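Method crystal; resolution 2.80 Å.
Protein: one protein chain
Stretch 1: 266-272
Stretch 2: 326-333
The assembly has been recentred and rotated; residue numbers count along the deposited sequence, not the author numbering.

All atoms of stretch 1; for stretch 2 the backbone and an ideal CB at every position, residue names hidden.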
# COMPACT_ATOMS: atom_id res chain seq x y z
N GLN A 266 -0.72 -16.23 7.24
CA GLN A 266 -0.10 -17.48 7.69
C GLN A 266 0.11 -18.46 6.54
O GLN A 266 -0.70 -18.53 5.62
CB GLN A 266 -0.99 -18.13 8.75
CG GLN A 266 -1.67 -17.12 9.68
CD GLN A 266 -2.80 -17.75 10.45
OE1 GLN A 266 -2.59 -18.65 11.29
NE2 GLN A 266 -4.03 -17.31 10.14
N ARG A 267 1.19 -19.22 6.61
CA ARG A 267 1.54 -20.20 5.61
C ARG A 267 0.50 -21.30 5.46
O ARG A 267 0.15 -21.99 6.41
CB ARG A 267 2.87 -20.86 5.96
CG ARG A 267 4.03 -19.90 6.03
CD ARG A 267 5.36 -20.57 5.79
NE ARG A 267 5.31 -21.45 4.61
CZ ARG A 267 5.41 -22.78 4.64
NH1 ARG A 267 5.54 -23.44 5.78
NH2 ARG A 267 5.36 -23.47 3.51
N VAL A 268 0.05 -21.52 4.23
CA VAL A 268 -0.82 -22.63 3.92
C VAL A 268 -0.03 -23.96 3.98
O VAL A 268 -0.62 -25.03 4.11
CB VAL A 268 -1.46 -22.43 2.54
CG1 VAL A 268 -2.31 -23.64 2.16
CG2 VAL A 268 -2.28 -21.12 2.52
N GLY A 269 1.30 -23.85 3.89
CA GLY A 269 2.20 -25.01 3.91
C GLY A 269 2.47 -25.58 2.52
O GLY A 269 2.96 -26.72 2.41
N ALA A 270 2.21 -24.77 1.49
CA ALA A 270 2.15 -25.23 0.11
C ALA A 270 3.23 -24.60 -0.76
O ALA A 270 3.61 -23.44 -0.55
CB ALA A 270 0.78 -24.92 -0.49
N TRP A 271 3.70 -25.39 -1.74
CA TRP A 271 4.61 -24.92 -2.80
C TRP A 271 3.84 -24.96 -4.13
O TRP A 271 3.16 -25.93 -4.43
CB TRP A 271 5.86 -25.82 -2.88
CG TRP A 271 6.92 -25.43 -3.91
CD1 TRP A 271 7.96 -24.54 -3.74
CD2 TRP A 271 7.06 -25.95 -5.25
NE1 TRP A 271 8.72 -24.47 -4.88
CE2 TRP A 271 8.20 -25.32 -5.82
CE3 TRP A 271 6.34 -26.88 -6.02
CZ2 TRP A 271 8.64 -25.59 -7.14
CZ3 TRP A 271 6.78 -27.15 -7.33
CH2 TRP A 271 7.91 -26.50 -7.87
N VAL A 272 3.95 -23.89 -4.90
CA VAL A 272 3.20 -23.74 -6.14
C VAL A 272 4.15 -23.35 -7.29
O VAL A 272 4.78 -22.29 -7.24
CB VAL A 272 2.14 -22.64 -5.99
CG1 VAL A 272 1.31 -22.49 -7.26
CG2 VAL A 272 1.24 -22.93 -4.78
N UNK A 326 -4.82 -31.99 -4.58
CA UNK A 326 -3.98 -31.51 -3.48
C UNK A 326 -2.96 -30.47 -3.96
O UNK A 326 -2.66 -30.41 -5.16
CB UNK A 326 -3.26 -32.69 -2.82
N UNK A 327 -2.49 -29.63 -3.03
CA UNK A 327 -1.33 -28.79 -3.26
C UNK A 327 -0.14 -29.56 -2.75
O UNK A 327 -0.27 -30.35 -1.82
CB UNK A 327 -1.46 -27.43 -2.58
N UNK A 328 1.01 -29.34 -3.38
CA UNK A 328 2.26 -29.94 -2.94
C UNK A 328 2.71 -29.25 -1.65
O UNK A 328 2.60 -28.03 -1.54
CB UNK A 328 3.33 -29.83 -4.03
N UNK A 329 3.18 -30.03 -0.67
CA UNK A 329 3.73 -29.49 0.57
C UNK A 329 5.04 -28.76 0.26
O UNK A 329 5.79 -29.17 -0.63
CB UNK A 329 3.95 -30.60 1.60
N UNK A 330 5.32 -27.70 1.00
CA UNK A 330 6.57 -26.96 0.81
C UNK A 330 7.03 -26.27 2.07
O UNK A 330 6.25 -26.08 2.98
CB UNK A 330 6.41 -25.92 -0.30
N UNK A 331 8.31 -25.92 2.13
CA UNK A 331 8.85 -25.13 3.23
C UNK A 331 8.61 -23.63 3.12
O UNK A 331 8.21 -23.10 2.07
CB UNK A 331 10.36 -25.38 3.34
N UNK A 332 8.88 -22.97 4.24
CA UNK A 332 8.95 -21.53 4.32
C UNK A 332 10.36 -21.11 3.97
O UNK A 332 11.30 -21.85 4.20
CB UNK A 332 8.54 -21.02 5.71
N UNK A 333 10.52 -19.91 3.40
CA UNK A 333 11.87 -19.39 3.18
C UNK A 333 12.35 -18.71 4.44
O UNK A 333 11.52 -18.28 5.24
CB UNK A 333 11.91 -18.42 2.00

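Position 326 lies beyond the reach of stretch 1: nothing there comes within 5.5 Å of its ideal CB. A phi of -73° and psi of 157° suit an extended chain and admit almost any residue, proline included. The deposited residue is P326, which leads into the contact without touching it.

At position 327 the CA-to-CB bond points toward stretch 1, and the ideal CB stands 4.0 Å from CB of A270. What is offered here is the methyl of A270, with the branches of V268 farther along, and no charge or polar side chain to answer. A medium-sized apolar residue fits; leucine, isoleucine, valine and methionine are all plausible. The choice is L327, with chi1 in m and chi2 in t. Its CD1 lies 3.8 Å from CB of A270 and reaches the edge of V268, 4.5 Å from CG1 of that residue.

Position 328 contributes its backbone first. Its carbonyl O accepts a hydrogen bond from N of W271 at 2.9 Å, nearly straight at 168°, and also lies 3.3 Å from CA of A270 in a CA-H...O contact. The backbone bond itself does not depend on the side chain, but the ideal CB is 3.9 Å from O of W271, so the side chain starts close to the backbone of stretch 1. Several aliphatic residues could follow that start. The residue is I328, whose CB leaves on the same face as the side chain of W271.

Position 329 pairs with A270, CA to CA 4.6 Å, in an antiparallel, non-hydrogen-bonded pair whose side chains diverge. CA-to-CB points away overall, though the ideal CB still touches stretch 1, 4.1 Å from O of G269; the side chain beyond it is little constrained by stretch 1, and serine, asparagine, aspartate or threonine would be among the candidates. It is D329. Its CA makes a CA-H...O contact with O of G269 at 3.4 Å, while its OD1 is hydrogen-bonded elsewhere in the structure.

Position 330 is the strictest. An ideal CB would sit 2.6 Å from CB of W271, a clash, and 3.5 Å from C of A270. Glycine is the clear answer, and G330 it is. The bare CA can then approach to 3.9 Å from CB of W271, and both polar backbone atoms are used: N donates to O of G269 at 2.9 Å, and O accepts from NH2 of R267 at 2.8 Å, near the plane of the guanidinium.

At position 331 the CB points away, and a phi of -81° permits proline among many others. The residue is P331. Its backbone C lies over one face of the R267 guanidinium, but its O, 3.2 Å from NH2 of R267, is too poorly angled to be a hydrogen bond.

Position 332 sets its ideal CB only 3.2 Å from CD of R267, a tight fit that favours a small side chain, such as alanine or serine. A332 meets this: its CB is 3.3 Å from that CD and also covers the guanidinium face.

Position 333 turns sideways, with no stretch 1 atom near its CB, so many residues would serve. P333 continues the extended chain.

Stretch 2, residues 326-333: PLIDGPAP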
# COMPACT_ATOMS: atom_id res chain seq x y z
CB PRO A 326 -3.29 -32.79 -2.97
CG PRO A 326 -3.36 -33.76 -4.07
CD PRO A 326 -4.47 -33.36 -5.00
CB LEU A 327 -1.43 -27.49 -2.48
CG LEU A 327 -2.52 -26.54 -2.95
CD1 LEU A 327 -2.71 -25.40 -1.96
CD2 LEU A 327 -2.15 -26.01 -4.33
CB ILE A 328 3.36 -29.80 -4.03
CG1 ILE A 328 2.91 -30.48 -5.33
CG2 ILE A 328 4.71 -30.35 -3.54
CD1 ILE A 328 2.60 -29.47 -6.46
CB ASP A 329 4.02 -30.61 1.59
CG ASP A 329 2.77 -31.18 2.27
OD1 ASP A 329 1.64 -30.62 2.15
OD2 ASP A 329 2.92 -32.20 2.95
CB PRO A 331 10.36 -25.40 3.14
CG PRO A 331 10.62 -25.61 1.69
CD PRO A 331 9.36 -26.28 1.14
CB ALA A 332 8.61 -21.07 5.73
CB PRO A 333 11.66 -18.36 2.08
CG PRO A 333 10.27 -17.85 2.33
CD PRO A 333 9.48 -18.98 2.95
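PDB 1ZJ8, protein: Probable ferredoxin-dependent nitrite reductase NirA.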